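Local structure of conserved Archaeal protein (Sulfolobus acidocaldarius, 4OPC) at residues Glu198-Glu210 with Gly214-Lys226. The protein reduces the double bonds of geranylgeranyl chains in archaeal membrane lipid precursors, using one bound FAD, to give saturated archaeols. Numbering follows the deposited sequence.
Sequences EDHDYLRIFIDQE and GGYWWYFPKGKNK. With PGT ((1S)-2-{[{[(2R)-2,3-dihydroxypropyl]oxy}(hydroxy)phosphoryl]oxy}-1-[(palmitoyloxy)methyl]ethyl stearate), chain C.
R204 and Y219 satisfy each other's main chains twice, R204 N giving to Y219 O and Y219 N to R204 O, both at 2.9 Å. Two residues on, F206 and W217 repeat the exchange; F206 N points almost straight at W217 O (2.8 Å, 177°). Y219 holds CG opposite its own N (chi1 180°), which lays its ring alongside the extended R204 side chain; the guanidinium covers one ring face, planes 15° apart and R204 CZ 3.4 Å from Y219 CE1. In the guanidinium plane, R204 NH2 donates to a lone pair of E198 O (3.0 Å), helping to hold the group's rotation, while Y219 OH is hydrogen-bonded to D256 OD2. Replacing the arginine by alanine is likely to leave E198 O without this donor and strip the guanidinium from the Y219 ring. Strands 202-206 and 216-221 form an antiparallel β-hairpin in a mixed eight-stranded sheet, 202-206 lying next to strand 70-80. In the loop joining them, Q209 OE1 takes G214 N nearly end-on (3.0 Å), and one water accepts from D208 N while donating to G215 O. Y216, in the PGT phospholipid pocket, is sandwiched between I205 CG2 and PGT C43; its OH is hydrogen-bonded to H298 O. W218 and F220 touch both PGT and the dihydroflavin.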
loop_
_atom_site.group_PDB
_atom_site.type_symbol
_atom_site.label_atom_id
_atom_site.label_comp_id
_atom_site.label_asym_id
_atom_site.label_seq_id
_atom_site.Cartn_x
_atom_site.Cartn_y
_atom_site.Cartn_z
ATOM N N GLU A 198 8.737 -2.652 26.447
ATOM C CA GLU A 198 9.995 -3.358 26.237
ATOM C C GLU A 198 10.438 -3.239 24.783
ATOM O O GLU A 198 9.632 -3.445 23.874
ATOM C CB GLU A 198 9.842 -4.837 26.602
ATOM C CG GLU A 198 9.798 -5.115 28.095
ATOM C CD GLU A 198 11.154 -4.954 28.758
ATOM O OE1 GLU A 198 11.989 -5.878 28.640
ATOM O OE2 GLU A 198 11.383 -3.902 29.394
ATOM N N ASP A 199 11.714 -2.909 24.580
ATOM C CA ASP A 199 12.283 -2.780 23.240
ATOM C C ASP A 199 11.383 -1.916 22.370
ATOM O O ASP A 199 10.928 -2.334 21.303
ATOM C CB ASP A 199 12.472 -4.157 22.609
ATOM C CG ASP A 199 13.489 -4.994 23.352
ATOM O OD1 ASP A 199 14.518 -4.431 23.783
ATOM O OD2 ASP A 199 13.255 -6.210 23.515
ATOM N N HIS A 200 11.124 -0.702 22.841
ATOM C CA HIS A 200 10.152 0.164 22.188
ATOM C C HIS A 200 10.589 0.645 20.800
ATOM O O HIS A 200 9.787 1.225 20.079
ATOM C CB HIS A 200 9.769 1.351 23.083
ATOM C CG HIS A 200 10.763 2.471 23.065
ATOM N ND1 HIS A 200 11.980 2.398 23.709
ATOM C CD2 HIS A 200 10.717 3.692 22.482
ATOM C CE1 HIS A 200 12.643 3.525 23.518
ATOM N NE2 HIS A 200 11.897 4.328 22.780
ATOM N N ASP A 201 11.840 0.381 20.426
ATOM C CA ASP A 201 12.299 0.662 19.067
ATOM C C ASP A 201 11.991 -0.468 18.077
ATOM O O ASP A 201 12.332 -0.376 16.899
ATOM C CB ASP A 201 13.791 1.028 19.041
ATOM C CG ASP A 201 14.682 -0.033 19.683
ATOM O OD1 ASP A 201 14.222 -0.771 20.580
ATOM O OD2 ASP A 201 15.870 -0.101 19.297
ATOM N N TYR A 202 11.319 -1.514 18.546
ATOM C CA TYR A 202 10.919 -2.605 17.667
ATOM C C TYR A 202 9.406 -2.704 17.526
ATOM O O TYR A 202 8.681 -2.732 18.527
ATOM C CB TYR A 202 11.493 -3.940 18.165
ATOM C CG TYR A 202 12.950 -4.109 17.807
ATOM C CD1 TYR A 202 13.941 -3.456 18.530
ATOM C CD2 TYR A 202 13.331 -4.893 16.725
ATOM C CE1 TYR A 202 15.278 -3.594 18.191
ATOM C CE2 TYR A 202 14.667 -5.035 16.380
ATOM C CZ TYR A 202 15.630 -4.383 17.115
ATOM O OH TYR A 202 16.952 -4.526 16.770
ATOM N N LEU A 203 8.933 -2.762 16.284
ATOM C CA LEU A 203 7.540 -3.098 16.020
ATOM C C LEU A 203 7.303 -4.564 16.349
ATOM O O LEU A 203 8.227 -5.380 16.281
ATOM C CB LEU A 203 7.216 -2.892 14.549
ATOM C CG LEU A 203 7.538 -1.514 13.973
ATOM C CD1 LEU A 203 7.149 -1.497 12.510
ATOM C CD2 LEU A 203 6.834 -0.402 14.753
ATOM N N ARG A 204 6.066 -4.897 16.708
ATOM C CA ARG A 204 5.693 -6.291 16.918
ATOM C C ARG A 204 4.587 -6.676 15.960
ATOM O O ARG A 204 3.589 -5.976 15.835
ATOM C CB ARG A 204 5.233 -6.538 18.354
ATOM C CG ARG A 204 6.228 -6.091 19.410
ATOM C CD ARG A 204 5.641 -6.226 20.805
ATOM N NE ARG A 204 6.407 -5.446 21.770
ATOM C CZ ARG A 204 6.071 -5.293 23.046
ATOM N NH1 ARG A 204 4.969 -5.862 23.523
ATOM N NH2 ARG A 204 6.841 -4.566 23.849
ATOM N N ILE A 205 4.777 -7.805 15.286
ATOM C CA ILE A 205 3.775 -8.365 14.389
ATOM C C ILE A 205 3.484 -9.780 14.867
ATOM O O ILE A 205 4.411 -10.573 15.076
ATOM C CB ILE A 205 4.277 -8.388 12.936
ATOM C CG1 ILE A 205 4.370 -6.949 12.420
ATOM C CG2 ILE A 205 3.338 -9.209 12.052
ATOM C CD1 ILE A 205 4.898 -6.837 10.996
ATOM N N PHE A 206 2.207 -10.095 15.065
ATOM C CA PHE A 206 1.790 -11.383 15.596
ATOM C C PHE A 206 0.984 -12.117 14.547
ATOM O O PHE A 206 -0.122 -11.699 14.188
ATOM C CB PHE A 206 0.925 -11.189 16.843
ATOM C CG PHE A 206 1.576 -10.385 17.936
ATOM C CD1 PHE A 206 2.324 -11.000 18.923
ATOM C CD2 PHE A 206 1.404 -9.011 17.992
ATOM C CE1 PHE A 206 2.899 -10.252 19.946
ATOM C CE2 PHE A 206 1.980 -8.269 19.008
ATOM C CZ PHE A 206 2.726 -8.887 19.974
ATOM N N ILE A 207 1.537 -13.215 14.050
ATOM C CA ILE A 207 0.824 -14.038 13.095
ATOM C C ILE A 207 -0.115 -14.967 13.853
ATOM O O ILE A 207 0.290 -15.606 14.821
ATOM C CB ILE A 207 1.801 -14.880 12.274
ATOM C CG1 ILE A 207 2.852 -13.976 11.640
ATOM C CG2 ILE A 207 1.047 -15.666 11.213
ATOM C CD1 ILE A 207 2.271 -12.893 10.754
ATOM N N ASP A 208 -1.376 -15.028 13.433
ATOM C CA ASP A 208 -2.328 -15.940 14.047
ATOM C C ASP A 208 -3.595 -16.047 13.201
ATOM O O ASP A 208 -4.372 -15.095 13.103
ATOM C CB ASP A 208 -2.674 -15.495 15.474
ATOM C CG ASP A 208 -3.383 -16.575 16.264
ATOM O OD1 ASP A 208 -4.313 -17.218 15.730
ATOM O OD2 ASP A 208 -3.023 -16.801 17.433
ATOM N N GLN A 209 -3.809 -17.214 12.601
ATOM C CA GLN A 209 -4.942 -17.407 11.708
ATOM C C GLN A 209 -6.291 -17.471 12.420
ATOM O O GLN A 209 -7.338 -17.340 11.779
ATOM C CB GLN A 209 -4.713 -18.641 10.827
ATOM C CG GLN A 209 -3.447 -18.552 9.995
ATOM C CD GLN A 209 -3.284 -17.216 9.260
ATOM O OE1 GLN A 209 -4.258 -16.593 8.827
ATOM N NE2 GLN A 209 -2.041 -16.776 9.120
ATOM N N GLU A 210 -6.280 -17.667 13.735
ATOM C CA GLU A 210 -7.515 -17.690 14.509
ATOM C C GLU A 210 -7.939 -16.293 14.956
ATOM O O GLU A 210 -9.126 -15.964 14.943
ATOM C CB GLU A 210 -7.374 -18.594 15.731
ATOM C CG GLU A 210 -7.266 -20.060 15.391
ATOM C CD GLU A 210 -7.133 -20.932 16.624
ATOM O OE1 GLU A 210 -7.202 -20.387 17.748
ATOM O OE2 GLU A 210 -6.956 -22.159 16.466
ATOM N N GLY A 214 -5.957 -14.337 7.832
ATOM C CA GLY A 214 -5.567 -13.734 6.576
ATOM C C GLY A 214 -4.794 -12.441 6.701
ATOM O O GLY A 214 -4.474 -11.816 5.694
ATOM N N GLY A 215 -4.503 -12.028 7.932
ATOM C CA GLY A 215 -3.705 -10.834 8.172
ATOM C C GLY A 215 -2.783 -11.072 9.347
ATOM O O GLY A 215 -2.073 -12.079 9.400
ATOM N N TYR A 216 -2.780 -10.140 10.279
ATOM C CA TYR A 216 -2.007 -10.269 11.500
ATOM C C TYR A 216 -2.421 -9.202 12.494
ATOM O O TYR A 216 -3.110 -8.243 12.139
ATOM C CB TYR A 216 -0.498 -10.219 11.238
ATOM C CG TYR A 216 0.078 -8.997 10.543
ATOM C CD1 TYR A 216 0.243 -7.790 11.221
ATOM C CD2 TYR A 216 0.547 -9.071 9.229
ATOM C CE1 TYR A 216 0.824 -6.681 10.606
ATOM C CE2 TYR A 216 1.129 -7.964 8.608
ATOM C CZ TYR A 216 1.268 -6.781 9.305
ATOM O OH TYR A 216 1.854 -5.679 8.720
ATOM N N TRP A 217 -2.016 -9.399 13.746
ATOM C CA TRP A 217 -2.115 -8.389 14.787
ATOM C C TRP A 217 -0.799 -7.640 14.865
ATOM O O TRP A 217 0.264 -8.192 14.542
ATOM C CB TRP A 217 -2.384 -9.036 16.145
ATOM C CG TRP A 217 -3.831 -9.228 16.484
ATOM C CD1 TRP A 217 -4.629 -10.286 16.131
ATOM C CD2 TRP A 217 -4.641 -8.358 17.278
ATOM N NE1 TRP A 217 -5.891 -10.112 16.649
ATOM C CE2 TRP A 217 -5.923 -8.935 17.357
ATOM C CE3 TRP A 217 -4.406 -7.145 17.929
ATOM C CZ2 TRP A 217 -6.967 -8.338 18.064
ATOM C CZ3 TRP A 217 -5.439 -6.560 18.636
ATOM C CH2 TRP A 217 -6.699 -7.162 18.705
ATOM N N TRP A 218 -0.855 -6.388 15.311
ATOM C CA TRP A 218 0.378 -5.645 15.494
ATOM C C TRP A 218 0.362 -4.772 16.725
ATOM O O TRP A 218 -0.699 -4.412 17.238
ATOM C CB TRP A 218 0.702 -4.803 14.260
ATOM C CG TRP A 218 -0.158 -3.588 14.043
ATOM C CD1 TRP A 218 -0.007 -2.361 14.626
ATOM C CD2 TRP A 218 -1.260 -3.466 13.129
ATOM N NE1 TRP A 218 -0.967 -1.493 14.157
ATOM C CE2 TRP A 218 -1.742 -2.145 13.232
ATOM C CE3 TRP A 218 -1.893 -4.354 12.248
ATOM C CZ2 TRP A 218 -2.819 -1.685 12.473
ATOM C CZ3 TRP A 218 -2.960 -3.905 11.508
ATOM C CH2 TRP A 218 -3.413 -2.576 11.618
ATOM N N TYR A 219 1.562 -4.407 17.169
ATOM C CA TYR A 219 1.780 -3.572 18.338
ATOM C C TYR A 219 2.981 -2.708 17.946
ATOM O O TYR A 219 4.127 -3.169 17.987
ATOM C CB TYR A 219 2.057 -4.487 19.544
ATOM C CG TYR A 219 2.322 -3.832 20.886
ATOM C CD1 TYR A 219 3.573 -3.310 21.189
ATOM C CD2 TYR A 219 1.342 -3.809 21.875
ATOM C CE1 TYR A 219 3.836 -2.755 22.429
ATOM C CE2 TYR A 219 1.597 -3.254 23.127
ATOM C CZ TYR A 219 2.849 -2.731 23.391
ATOM O OH TYR A 219 3.142 -2.174 24.618
ATOM N N PHE A 220 2.700 -1.478 17.516
ATOM C CA PHE A 220 3.716 -0.582 16.965
ATOM C C PHE A 220 3.944 0.553 17.975
ATOM O O PHE A 220 3.116 1.470 18.067
ATOM C CB PHE A 220 3.230 0.032 15.638
ATOM C CG PHE A 220 3.207 -0.917 14.460
ATOM C CD1 PHE A 220 3.650 -2.229 14.547
ATOM C CD2 PHE A 220 2.747 -0.458 13.238
ATOM C CE1 PHE A 220 3.624 -3.061 13.431
ATOM C CE2 PHE A 220 2.718 -1.274 12.132
ATOM C CZ PHE A 220 3.160 -2.579 12.219
ATOM N N PRO A 221 5.057 0.509 18.732
ATOM C CA PRO A 221 5.239 1.564 19.741
ATOM C C PRO A 221 5.448 2.938 19.113
ATOM O O PRO A 221 6.188 3.087 18.131
ATOM C CB PRO A 221 6.505 1.126 20.492
ATOM C CG PRO A 221 6.601 -0.381 20.244
ATOM C CD PRO A 221 6.094 -0.535 18.832
ATOM N N LYS A 222 4.779 3.928 19.693
ATOM C CA LYS A 222 4.925 5.324 19.292
ATOM C C LYS A 222 5.681 6.128 20.352
ATOM O O LYS A 222 5.743 7.361 20.286
ATOM C CB LYS A 222 3.550 5.942 19.047
ATOM C CG LYS A 222 2.920 5.550 17.713
ATOM C CD LYS A 222 1.559 6.214 17.539
ATOM C CE LYS A 222 1.016 6.050 16.127
ATOM N NZ LYS A 222 1.709 6.942 15.148
ATOM N N GLY A 223 6.257 5.420 21.317
ATOM C CA GLY A 223 6.983 6.026 22.417
ATOM C C GLY A 223 7.206 4.953 23.462
ATOM O O GLY A 223 6.944 3.773 23.211
ATOM N N LYS A 224 7.676 5.360 24.636
ATOM C CA LYS A 224 7.941 4.423 25.716
ATOM C C LYS A 224 6.647 3.965 26.381
ATOM O O LYS A 224 6.620 2.928 27.048
ATOM C CB LYS A 224 8.854 5.071 26.758
ATOM C CG LYS A 224 10.263 5.370 26.268
ATOM C CD LYS A 224 11.169 4.170 26.473
ATOM C CE LYS A 224 11.238 3.781 27.940
ATOM N NZ LYS A 224 11.901 2.460 28.139
ATOM N N ASN A 225 5.582 4.741 26.205
ATOM C CA ASN A 225 4.316 4.494 26.890
ATOM C C ASN A 225 3.101 4.757 26.006
ATOM O O ASN A 225 2.032 5.109 26.494
ATOM C CB ASN A 225 4.217 5.336 28.172
ATOM C CG ASN A 225 5.138 4.838 29.274
ATOM O OD1 ASN A 225 4.772 3.958 30.057
ATOM N ND2 ASN A 225 6.337 5.400 29.340
ATOM N N LYS A 226 3.266 4.580 24.699
ATOM C CA LYS A 226 2.182 4.830 23.762
ATOM C C LYS A 226 2.324 3.872 22.595
ATOM O O LYS A 226 3.425 3.656 22.098
ATOM C CB LYS A 226 2.206 6.281 23.274
ATOM C CG LYS A 226 1.093 6.620 22.281
ATOM C CD LYS A 226 0.897 8.125 22.086
ATOM C CE LYS A 226 2.180 8.825 21.676
ATOM N NZ LYS A 226 1.992 10.310 21.598
HETATM C C48 PGT C . -0.936 -11.633 5.032
HETATM C C47 PGT C . -1.334 -10.668 3.934
HETATM C C46 PGT C . -2.120 -9.521 4.534
HETATM C C45 PGT C . -1.300 -8.865 5.627
HETATM C C44 PGT C . -1.709 -7.418 5.804
HETATM C C43 PGT C . -2.523 -7.261 7.076
HETATM C C42 PGT C . -3.055 -5.847 7.134
HETATM C C41 PGT C . -1.880 -4.921 7.317
HETATM C C40 PGT C . -2.311 -3.659 8.024
HETATM C C39 PGT C . -1.113 -3.145 8.790
HETATM C C38 PGT C . 0.036 -2.927 7.840
HETATM C C37 PGT C . 1.269 -2.584 8.641
HETATM C C36 PGT C . 2.382 -2.263 7.674
HETATM C C35 PGT C . 3.716 -2.239 8.384
HETATM C C34 PGT C . 4.793 -1.856 7.386
HETATM C C33 PGT C . 6.178 -2.126 7.931
HETATM C C32 PGT C . 7.155 -1.055 7.486
HETATM C C31 PGT C . 7.660 -1.279 6.069
HETATM O O31 PGT C . 7.548 -0.366 5.272
HETATM O O2 PGT C . 8.237 -2.506 5.657
HETATM C C2 PGT C . 9.650 -2.560 5.583
HETATM C C1 PGT C . 10.206 -1.965 4.306
HETATM O O3P PGT C . 9.329 -1.175 3.528
HETATM P P PGT C . 8.972 -1.672 2.065
HETATM O O1P PGT C . 8.773 -3.166 2.201
HETATM O O2P PGT C . 7.708 -1.013 1.535
HETATM O O4P PGT C . 10.140 -1.402 1.017
HETATM C C4 PGT C . 11.458 -1.071 1.406
HETATM C C5 PGT C . 12.377 -1.001 0.208
HETATM O O5 PGT C . 12.952 0.284 0.133
HETATM C C6 PGT C . 11.593 -1.290 -1.050
HETATM O O6 PGT C . 11.416 -0.122 -1.817
HETATM C C3 PGT C . 10.156 -3.991 5.569
HETATM O O3 PGT C . 9.901 -4.689 6.765
HETATM C C11 PGT C . 9.657 -6.059 6.547
HETATM O O11 PGT C . 10.366 -6.686 5.787
HETATM C C12 PGT C . 8.505 -6.745 7.252
HETATM C C13 PGT C . 8.701 -8.246 7.257
HETATM C C14 PGT C . 7.519 -8.895 7.947
HETATM C C15 PGT C . 6.519 -9.387 6.922
HETATM C C16 PGT C . 5.408 -10.159 7.604
HETATM C C17 PGT C . 5.235 -11.488 6.901
HETATM C C18 PGT C . 4.368 -12.415 7.725
HETATM C C19 PGT C . 4.455 -13.823 7.169
HETATM C C20 PGT C . 5.813 -14.432 7.455
HETATM C C21 PGT C . 5.641 -15.711 8.250
HETATM C C22 PGT C . 6.731 -16.703 7.903
HETATM C C23 PGT C . 6.226 -18.100 8.193
HETATM C C24 PGT C . 7.166 -19.130 7.607
HETATM C C25 PGT C . 6.392 -20.086 6.726
HETATM C C26 PGT C . 7.028 -20.144 5.353
HETATM O O HOH W 1 -2.590 -14.152 10.988
#